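Local coordinates for protein AtGH3.15 acyl acid amido synthetase (Arabidopsis thaliana, PDB 6E1Q) that uses ATP to conjugate glutamine, and possibly cysteine, to the auxin precursor indole-3-butyric acid, and glutamine to the herbicide 2,4-DB, at residues D134-F146 / Q201-L215. Sequence-based numbering, arbitrary orientation. Where two conformers were deposited one is given.
Sequences DGLSEGKSLIFYF and QLLCGLLERDNVARL. With CFA ((2,4-dichlorophenoxy)acetic acid), chain C.
Lys140 lies beside Val212 and Leu142 beside Leu215 in a parallel strand pair, 140-143 with 212-215, whose register slips by one residue at a beta bulge, within the N-terminal adenylating domain that GH3 enzymes share with the ANL superfamily. Backbone bonds set the register: Lys140 N donates to Asn211 O, Leu142 N to Arg214 O (2.8 Å), and at the bulge Lys140 O takes both Ala213 N and, less straight, Arg214 N.

Polar side chains meet on the pocket side. Arg214 stretches out as far as CD, then bends at chi3 (96°), bringing NE to Ser141 OG at 2.7 Å; NH2 adds a weak bond to the same oxygen. One face of the guanidinium lies against the carboxylate of the bound (2,4-dichlorophenoxy)acetic acid, whose O1 is 2.8 Å from Arg214 NH2. A leucine in place of Arg214 would probably leave that carboxylate without its facing positive charge and Ser141 OG without these donors. Ile143 packs its CD1 methyl against the ligand in van der Waals contact, 3.4 Å from O1.

Apolar contacts fill the other face of the strand pair. Leu142 lies side by side with Leu215 and sets CD1 3.7 Å from Gly205 CA; a CB at Gly205 would collide with Leu142 CD2. Farther along, Phe144 CE1 meets Leu202 CD2.

The helix's Gln201 closes the contact: its OE1 accepts a weak bond from Tyr145 N, while NE2 sits at the edges of the Phe144 and Phe146 rings, 3.3 Å from Phe146 CD2.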
ATOM      1  N   ASP A 134     -22.270   8.391   3.863  1.00 46.00           N
ATOM      2  CA  ASP A 134     -23.610   8.395   3.281  1.00 58.67           C
ATOM      3  C   ASP A 134     -23.554   8.080   1.794  1.00 58.60           C
ATOM      4  O   ASP A 134     -22.727   8.632   1.060  1.00 53.25           O
ATOM      5  CB  ASP A 134     -24.291   9.748   3.485  1.00 74.24           C
ATOM      6  CG  ASP A 134     -24.712   9.983   4.918  1.00 93.54           C
ATOM      7  OD1 ASP A 134     -24.734   9.011   5.706  1.00 96.53           O
ATOM      8  OD2 ASP A 134     -25.045  11.141   5.251  1.00 99.46           O
ATOM      9  N   GLY A 135     -24.448   7.195   1.350  1.00 60.90           N
ATOM     10  CA  GLY A 135     -24.583   6.868  -0.052  1.00 63.11           C
ATOM     11  C   GLY A 135     -23.653   5.787  -0.545  1.00 57.80           C
ATOM     12  O   GLY A 135     -23.783   5.360  -1.696  1.00 61.43           O
ATOM     13  N   LEU A 136     -22.720   5.333   0.291  1.00 53.42           N
ATOM     14  CA  LEU A 136     -21.765   4.320  -0.134  1.00 50.87           C
ATOM     15  C   LEU A 136     -22.457   3.011  -0.474  1.00 58.75           C
ATOM     16  O   LEU A 136     -22.024   2.292  -1.381  1.00 60.35           O
ATOM     17  CB  LEU A 136     -20.722   4.115   0.961  1.00 39.90           C
ATOM     18  CG  LEU A 136     -19.611   3.137   0.614  1.00 48.04           C
ATOM     19  CD1 LEU A 136     -18.954   3.568  -0.692  1.00 51.47           C
ATOM     20  CD2 LEU A 136     -18.603   3.103   1.743  1.00 49.46           C
ATOM     21  N   SER A 137     -23.540   2.695   0.234  1.00 62.40           N
ATOM     22  CA  SER A 137     -24.296   1.478  -0.027  1.00 64.77           C
ATOM     23  C   SER A 137     -25.101   1.548  -1.322  1.00 61.62           C
ATOM     24  O   SER A 137     -25.561   0.509  -1.800  1.00 60.17           O
ATOM     25  CB  SER A 137     -25.237   1.206   1.150  1.00 64.93           C
ATOM     26  OG  SER A 137     -26.175   2.264   1.287  1.00 65.02           O
ATOM     27  N   GLU A 138     -25.271   2.746  -1.890  0.53 62.90           N
ATOM     28  CA  GLU A 138     -26.151   3.005  -3.026  0.53 64.12           C
ATOM     29  C   GLU A 138     -25.522   2.691  -4.382  0.53 61.16           C
ATOM     30  O   GLU A 138     -26.197   2.861  -5.404  0.53 61.37           O
ATOM     31  CB  GLU A 138     -26.585   4.478  -3.032  0.53 68.88           C
ATOM     32  CG  GLU A 138     -27.587   4.912  -1.959  0.53 72.15           C
ATOM     33  CD  GLU A 138     -28.333   3.761  -1.313  0.53 74.73           C
ATOM     34  OE1 GLU A 138     -28.046   3.453  -0.134  0.53 74.60           O
ATOM     35  OE2 GLU A 138     -29.217   3.176  -1.976  0.53 75.04           O
ATOM     36  N   GLY A 139     -24.263   2.271  -4.435  1.00 53.86           N
ATOM     37  CA  GLY A 139     -23.607   2.096  -5.714  1.00 48.78           C
ATOM     38  C   GLY A 139     -22.430   1.153  -5.638  1.00 51.23           C
ATOM     39  O   GLY A 139     -22.166   0.544  -4.601  1.00 58.75           O
ATOM     40  N   LYS A 140     -21.711   1.047  -6.756  1.00 43.03           N
ATOM     41  CA  LYS A 140     -20.611   0.091  -6.839  1.00 38.83           C
ATOM     42  C   LYS A 140     -19.260   0.737  -6.511  1.00 38.22           C
ATOM     43  O   LYS A 140     -19.074   1.954  -6.601  1.00 45.29           O
ATOM     44  CB  LYS A 140     -20.535  -0.542  -8.229  1.00 39.29           C
ATOM     45  CG  LYS A 140     -21.545  -1.648  -8.472  1.00 48.99           C
ATOM     46  CD  LYS A 140     -21.966  -1.639  -9.919  1.00 57.99           C
ATOM     47  CE  LYS A 140     -22.617  -2.944 -10.327  1.00 59.79           C
ATOM     48  NZ  LYS A 140     -22.442  -3.134 -11.791  1.00 61.10           N
ATOM     49  N   SER A 141     -18.310  -0.117  -6.138  1.00 37.89           N
ATOM     50  CA  SER A 141     -16.923   0.268  -5.906  1.00 38.67           C
ATOM     51  C   SER A 141     -16.134  -0.036  -7.170  1.00 35.95           C
ATOM     52  O   SER A 141     -15.983  -1.200  -7.552  1.00 41.33           O
ATOM     53  CB  SER A 141     -16.334  -0.475  -4.705  1.00 42.16           C
ATOM     54  OG  SER A 141     -16.939  -0.061  -3.498  1.00 45.33           O
ATOM     55  N   LEU A 142     -15.643   1.005  -7.826  1.00 40.93           N
ATOM     56  CA  LEU A 142     -14.776   0.848  -8.988  1.00 36.21           C
ATOM     57  C   LEU A 142     -13.347   0.706  -8.486  1.00 35.10           C
ATOM     58  O   LEU A 142     -12.805   1.636  -7.880  1.00 35.34           O
ATOM     59  CB  LEU A 142     -14.918   2.043  -9.925  1.00 32.82           C
ATOM     60  CG  LEU A 142     -14.036   2.102 -11.171  1.00 38.32           C
ATOM     61  CD1 LEU A 142     -14.321   0.908 -12.105  1.00 37.26           C
ATOM     62  CD2 LEU A 142     -14.287   3.424 -11.886  1.00 29.71           C
ATOM     63  N   ILE A 143     -12.749  -0.461  -8.710  1.00 31.62           N
ATOM     64  CA  ILE A 143     -11.463  -0.812  -8.124  1.00 29.77           C
ATOM     65  C   ILE A 143     -10.458  -0.910  -9.255  1.00 33.83           C
ATOM     66  O   ILE A 143     -10.612  -1.727 -10.168  1.00 36.27           O
ATOM     67  CB  ILE A 143     -11.545  -2.119  -7.316  1.00 36.06           C
ATOM     68  CG1 ILE A 143     -12.309  -1.883  -6.008  1.00 39.34           C
ATOM     69  CG2 ILE A 143     -10.163  -2.645  -6.993  1.00 34.87           C
ATOM     70  CD1 ILE A 143     -12.800  -3.153  -5.363  1.00 45.31           C
ATOM     71  N   PHE A 144      -9.440  -0.062  -9.202  1.00 30.05           N
ATOM     72  CA  PHE A 144      -8.396  -0.044 -10.212  1.00 33.51           C
ATOM     73  C   PHE A 144      -7.326  -1.024  -9.764  1.00 33.72           C
ATOM     74  O   PHE A 144      -6.530  -0.740  -8.874  1.00 30.85           O
ATOM     75  CB  PHE A 144      -7.854   1.366 -10.403  1.00 30.73           C
ATOM     76  CG  PHE A 144      -8.891   2.334 -10.894  1.00 33.20           C
ATOM     77  CD1 PHE A 144      -9.436   2.192 -12.154  1.00 33.62           C
ATOM     78  CD2 PHE A 144      -9.335   3.362 -10.090  1.00 36.93           C
ATOM     79  CE1 PHE A 144     -10.392   3.070 -12.619  1.00 36.32           C
ATOM     80  CE2 PHE A 144     -10.293   4.247 -10.543  1.00 36.46           C
ATOM     81  CZ  PHE A 144     -10.819   4.096 -11.822  1.00 37.08           C
ATOM     82  N   TYR A 145      -7.314  -2.185 -10.391  1.00 33.14           N
ATOM     83  CA  TYR A 145      -6.399  -3.241 -10.004  1.00 33.19           C
ATOM     84  C   TYR A 145      -6.352  -4.209 -11.158  1.00 35.68           C
ATOM     85  O   TYR A 145      -7.406  -4.618 -11.648  1.00 38.19           O
ATOM     86  CB  TYR A 145      -6.876  -3.981  -8.746  1.00 29.39           C
ATOM     87  CG  TYR A 145      -5.858  -5.006  -8.281  1.00 36.03           C
ATOM     88  CD1 TYR A 145      -4.789  -4.621  -7.492  1.00 35.19           C
ATOM     89  CD2 TYR A 145      -5.947  -6.346  -8.659  1.00 34.61           C
ATOM     90  CE1 TYR A 145      -3.851  -5.529  -7.065  1.00 41.09           C
ATOM     91  CE2 TYR A 145      -4.990  -7.273  -8.241  1.00 33.89           C
ATOM     92  CZ  TYR A 145      -3.943  -6.848  -7.446  1.00 36.19           C
ATOM     93  OH  TYR A 145      -2.969  -7.714  -6.997  1.00 42.28           O
ATOM     94  N   PHE A 146      -5.155  -4.591 -11.579  1.00 30.97           N
ATOM     95  CA  PHE A 146      -5.099  -5.723 -12.488  1.00 48.75           C
ATOM     96  C   PHE A 146      -3.766  -6.438 -12.324  1.00 42.39           C
ATOM     97  O   PHE A 146      -2.795  -5.875 -11.823  1.00 45.24           O
ATOM     98  CB  PHE A 146      -5.370  -5.310 -13.945  1.00 56.90           C
ATOM     99  CG  PHE A 146      -4.612  -4.096 -14.406  1.00 59.13           C
ATOM    100  CD1 PHE A 146      -3.273  -4.188 -14.761  1.00 62.81           C
ATOM    101  CD2 PHE A 146      -5.255  -2.872 -14.533  1.00 60.17           C
ATOM    102  CE1 PHE A 146      -2.581  -3.075 -15.216  1.00 61.87           C
ATOM    103  CE2 PHE A 146      -4.563  -1.752 -14.984  1.00 59.43           C
ATOM    104  CZ  PHE A 146      -3.226  -1.856 -15.324  1.00 58.54           C
ATOM    105  N   GLN A 201     -10.565  -1.584 -18.316  1.00 27.58           N
ATOM    106  CA  GLN A 201     -11.047  -1.263 -16.979  1.00 29.96           C
ATOM    107  C   GLN A 201     -11.568   0.171 -16.898  1.00 27.25           C
ATOM    108  O   GLN A 201     -12.585   0.434 -16.247  1.00 31.55           O
ATOM    109  CB  GLN A 201      -9.902  -1.529 -15.997  1.00 37.55           C
ATOM    110  CG  GLN A 201      -9.730  -0.597 -14.842  1.00 52.97           C
ATOM    111  CD  GLN A 201      -8.896  -1.254 -13.744  1.00 62.53           C
ATOM    112  OE1 GLN A 201      -9.363  -2.152 -13.049  1.00 59.49           O
ATOM    113  NE2 GLN A 201      -7.636  -0.839 -13.628  1.00 71.30           N
ATOM    114  N   LEU A 202     -10.895   1.112 -17.561  1.00 25.44           N
ATOM    115  CA  LEU A 202     -11.384   2.490 -17.563  1.00 31.41           C
ATOM    116  C   LEU A 202     -12.627   2.630 -18.446  1.00 31.02           C
ATOM    117  O   LEU A 202     -13.571   3.351 -18.100  1.00 27.77           O
ATOM    118  CB  LEU A 202     -10.267   3.439 -18.024  1.00 26.66           C
ATOM    119  CG  LEU A 202      -9.278   3.900 -16.931  1.00 32.09           C
ATOM    120  CD1 LEU A 202      -8.062   4.609 -17.546  1.00 31.06           C
ATOM    121  CD2 LEU A 202      -9.960   4.838 -15.937  1.00 29.72           C
ATOM    122  N   LEU A 203     -12.651   1.948 -19.591  1.00 26.91           N
ATOM    123  CA  LEU A 203     -13.851   1.983 -20.423  1.00 29.67           C
ATOM    124  C   LEU A 203     -15.065   1.464 -19.648  1.00 33.25           C
ATOM    125  O   LEU A 203     -16.120   2.109 -19.631  1.00 34.02           O
ATOM    126  CB  LEU A 203     -13.615   1.179 -21.701  1.00 23.31           C
ATOM    127  CG  LEU A 203     -14.797   1.020 -22.659  1.00 32.35           C
ATOM    128  CD1 LEU A 203     -15.219   2.383 -23.118  1.00 26.03           C
ATOM    129  CD2 LEU A 203     -14.325   0.216 -23.845  1.00 30.58           C
ATOM    130  N   CYS A 204     -14.908   0.335 -18.937  1.00 28.82           N
ATOM    131  CA  CYS A 204     -15.998  -0.155 -18.088  1.00 37.31           C
ATOM    132  C   CYS A 204     -16.353   0.833 -16.977  1.00 33.73           C
ATOM    133  O   CYS A 204     -17.543   1.068 -16.694  1.00 30.18           O
ATOM    134  CB  CYS A 204     -15.636  -1.514 -17.499  1.00 43.23           C
ATOM    135  SG  CYS A 204     -15.642  -2.797 -18.795  1.00 52.75           S
ATOM    136  N   GLY A 205     -15.345   1.401 -16.317  1.00 30.24           N
ATOM    137  CA  GLY A 205     -15.634   2.337 -15.245  1.00 34.30           C
ATOM    138  C   GLY A 205     -16.356   3.574 -15.741  1.00 29.99           C
ATOM    139  O   GLY A 205     -17.242   4.104 -15.065  1.00 28.09           O
ATOM    140  N   LEU A 206     -15.971   4.068 -16.922  1.00 25.20           N
ATOM    141  CA  LEU A 206     -16.642   5.245 -17.476  1.00 31.93           C
ATOM    142  C   LEU A 206     -18.062   4.910 -17.917  1.00 33.74           C
ATOM    143  O   LEU A 206     -18.982   5.707 -17.715  1.00 32.90           O
ATOM    144  CB  LEU A 206     -15.853   5.819 -18.657  1.00 27.14           C
ATOM    145  CG  LEU A 206     -14.485   6.429 -18.347  1.00 30.11           C
ATOM    146  CD1 LEU A 206     -13.742   6.641 -19.658  1.00 26.81           C
ATOM    147  CD2 LEU A 206     -14.664   7.752 -17.602  1.00 27.85           C
ATOM    148  N   LEU A 207     -18.253   3.753 -18.550  1.00 31.87           N
ATOM    149  CA  LEU A 207     -19.603   3.354 -18.945  1.00 34.39           C
ATOM    150  C   LEU A 207     -20.526   3.249 -17.739  1.00 40.91           C
ATOM    151  O   LEU A 207     -21.713   3.581 -17.836  1.00 36.47           O
ATOM    152  CB  LEU A 207     -19.564   2.024 -19.695  1.00 36.62           C
ATOM    153  CG  LEU A 207     -19.139   2.038 -21.178  1.00 38.28           C
ATOM    154  CD1 LEU A 207     -18.685   0.652 -21.592  1.00 31.95           C
ATOM    155  CD2 LEU A 207     -20.293   2.484 -22.082  1.00 34.01           C
ATOM    156  N   GLU A 208     -19.996   2.826 -16.589  1.00 35.18           N
ATOM    157  CA  GLU A 208     -20.793   2.627 -15.388  1.00 36.80           C
ATOM    158  C   GLU A 208     -20.747   3.820 -14.439  1.00 40.68           C
ATOM    159  O   GLU A 208     -21.120   3.676 -13.270  1.00 40.99           O
ATOM    160  CB  GLU A 208     -20.323   1.367 -14.656  1.00 37.06           C
ATOM    161  CG  GLU A 208     -20.664   0.099 -15.392  1.00 52.58           C
ATOM    162  CD  GLU A 208     -22.170  -0.078 -15.536  1.00 69.09           C
ATOM    163  OE1 GLU A 208     -22.812  -0.407 -14.513  1.00 72.73           O
ATOM    164  OE2 GLU A 208     -22.701   0.118 -16.655  1.00 71.16           O
ATOM    165  N   ARG A 209     -20.332   4.997 -14.916  1.00 32.30           N
ATOM    166  CA  ARG A 209     -20.037   6.097 -13.992  1.00 35.01           C
ATOM    167  C   ARG A 209     -21.249   6.484 -13.140  1.00 39.62           C
ATOM    168  O   ARG A 209     -21.094   6.981 -12.013  1.00 34.17           O
ATOM    169  CB  ARG A 209     -19.509   7.309 -14.772  1.00 33.10           C
ATOM    170  CG  ARG A 209     -20.531   7.947 -15.711  1.00 26.00           C
ATOM    171  CD  ARG A 209     -19.885   8.985 -16.599  1.00 37.57           C
ATOM    172  NE  ARG A 209     -19.496  10.217 -15.897  1.00 41.86           N
ATOM    173  CZ  ARG A 209     -20.155  11.372 -15.985  1.00 41.00           C
ATOM    174  NH1 ARG A 209     -21.243  11.466 -16.738  1.00 39.86           N
ATOM    175  NH2 ARG A 209     -19.721  12.440 -15.336  1.00 38.14           N
ATOM    176  N   ASP A 210     -22.453   6.267 -13.643  1.00 42.10           N
ATOM    177  CA  ASP A 210     -23.619   6.649 -12.858  1.00 41.13           C
ATOM    178  C   ASP A 210     -23.932   5.654 -11.746  1.00 43.40           C
ATOM    179  O   ASP A 210     -24.781   5.950 -10.904  1.00 43.35           O
ATOM    180  CB  ASP A 210     -24.835   6.821 -13.773  1.00 47.88           C
ATOM    181  CG  ASP A 210     -25.947   7.622 -13.115  1.00 60.19           C
ATOM    182  OD1 ASP A 210     -25.771   8.840 -12.894  1.00 61.15           O
ATOM    183  OD2 ASP A 210     -26.992   7.020 -12.799  1.00 72.60           O
ATOM    184  N   ASN A 211     -23.252   4.506 -11.703  1.00 44.46           N
ATOM    185  CA  ASN A 211     -23.504   3.456 -10.719  1.00 43.82           C
ATOM    186  C   ASN A 211     -22.379   3.307  -9.709  1.00 42.06           C
ATOM    187  O   ASN A 211     -22.398   2.359  -8.907  1.00 42.70           O
ATOM    188  CB  ASN A 211     -23.724   2.121 -11.424  1.00 44.71           C
ATOM    189  CG  ASN A 211     -24.943   2.138 -12.290  1.00 61.84           C
ATOM    190  OD1 ASN A 211     -25.969   2.698 -11.902  1.00 72.04           O
ATOM    191  ND2 ASN A 211     -24.835   1.568 -13.493  1.00 56.37           N
ATOM    192  N   VAL A 212     -21.410   4.215  -9.726  1.00 36.72           N
ATOM    193  CA  VAL A 212     -20.177   4.085  -8.958  1.00 32.89           C
ATOM    194  C   VAL A 212     -20.296   4.949  -7.706  1.00 35.96           C
ATOM    195  O   VAL A 212     -20.496   6.167  -7.789  1.00 31.68           O
ATOM    196  CB  VAL A 212     -18.957   4.480  -9.809  1.00 34.09           C
ATOM    197  CG1 VAL A 212     -17.672   4.577  -8.962  1.00 33.79           C
ATOM    198  CG2 VAL A 212     -18.778   3.498 -10.936  1.00 30.07           C
ATOM    199  N   ALA A 213     -20.168   4.315  -6.540  1.00 35.80           N
ATOM    200  CA  ALA A 213     -20.247   5.019  -5.271  1.00 37.60           C
ATOM    201  C   ALA A 213     -18.894   5.171  -4.589  1.00 38.60           C
ATOM    202  O   ALA A 213     -18.800   5.891  -3.596  1.00 36.87           O
ATOM    203  CB  ALA A 213     -21.220   4.306  -4.315  1.00 35.01           C
ATOM    204  N   ARG A 214     -17.846   4.546  -5.105  1.00 36.98           N
ATOM    205  CA  ARG A 214     -16.553   4.625  -4.450  1.00 37.46           C
ATOM    206  C   ARG A 214     -15.488   4.254  -5.455  1.00 34.92           C
ATOM    207  O   ARG A 214     -15.710   3.395  -6.313  1.00 42.37           O
ATOM    208  CB  ARG A 214     -16.501   3.703  -3.221  1.00 39.63           C
ATOM    209  CG  ARG A 214     -15.128   3.169  -2.826  1.00 42.48           C
ATOM    210  CD  ARG A 214     -15.200   2.456  -1.458  1.00 53.20           C
ATOM    211  NE  ARG A 214     -15.365   1.010  -1.617  1.00 63.72           N
ATOM    212  CZ  ARG A 214     -15.292   0.120  -0.633  1.00 69.02           C
ATOM    213  NH1 ARG A 214     -15.045   0.512   0.608  1.00 62.44           N
ATOM    214  NH2 ARG A 214     -15.471  -1.166  -0.895  1.00 79.19           N
ATOM    215  N   LEU A 215     -14.342   4.916  -5.348  1.00 30.09           N
ATOM    216  CA  LEU A 215     -13.159   4.590  -6.128  1.00 30.78           C
ATOM    217  C   LEU A 215     -12.141   3.936  -5.207  1.00 32.30           C
ATOM    218  O   LEU A 215     -11.937   4.393  -4.080  1.00 30.85           O
ATOM    219  CB  LEU A 215     -12.553   5.845  -6.753  1.00 28.76           C
ATOM    220  CG  LEU A 215     -13.472   6.764  -7.578  1.00 39.12           C
ATOM    221  CD1 LEU A 215     -12.699   8.005  -8.001  1.00 36.64           C
ATOM    222  CD2 LEU A 215     -14.044   6.043  -8.804  1.00 28.60           C
TER
HETATM  223  C1  CFA C 602     -12.266  -0.703  -2.103  0.84105.88           C
HETATM  224  C2  CFA C 602     -11.620  -1.365  -0.889  0.84108.59           C
HETATM  225  C1' CFA C 602      -9.407  -1.562  -1.761  0.84110.97           C
HETATM  226  C2' CFA C 602      -8.059  -1.231  -1.743  0.84116.88           C
HETATM  227  C3' CFA C 602      -7.219  -1.758  -2.693  0.84110.70           C
HETATM  228  C4' CFA C 602      -7.718  -2.601  -3.652  0.84100.39           C
HETATM  229  C5' CFA C 602      -9.047  -2.945  -3.685  0.84101.87           C
HETATM  230 CL3  CFA C 602      -7.349  -0.136  -0.526  0.84125.66          CL
HETATM  231  C6' CFA C 602      -9.889  -2.425  -2.732  0.84105.65           C
HETATM  232  O1  CFA C 602     -13.305  -1.195  -2.611  0.84109.44           O
HETATM  233  O2  CFA C 602     -11.740   0.319  -2.603  0.84106.57           O
HETATM  234  O1' CFA C 602     -10.265  -1.026  -0.794  0.84111.30           O
HETATM  235 CL4  CFA C 602      -6.611  -3.253  -4.861  0.84101.30          CL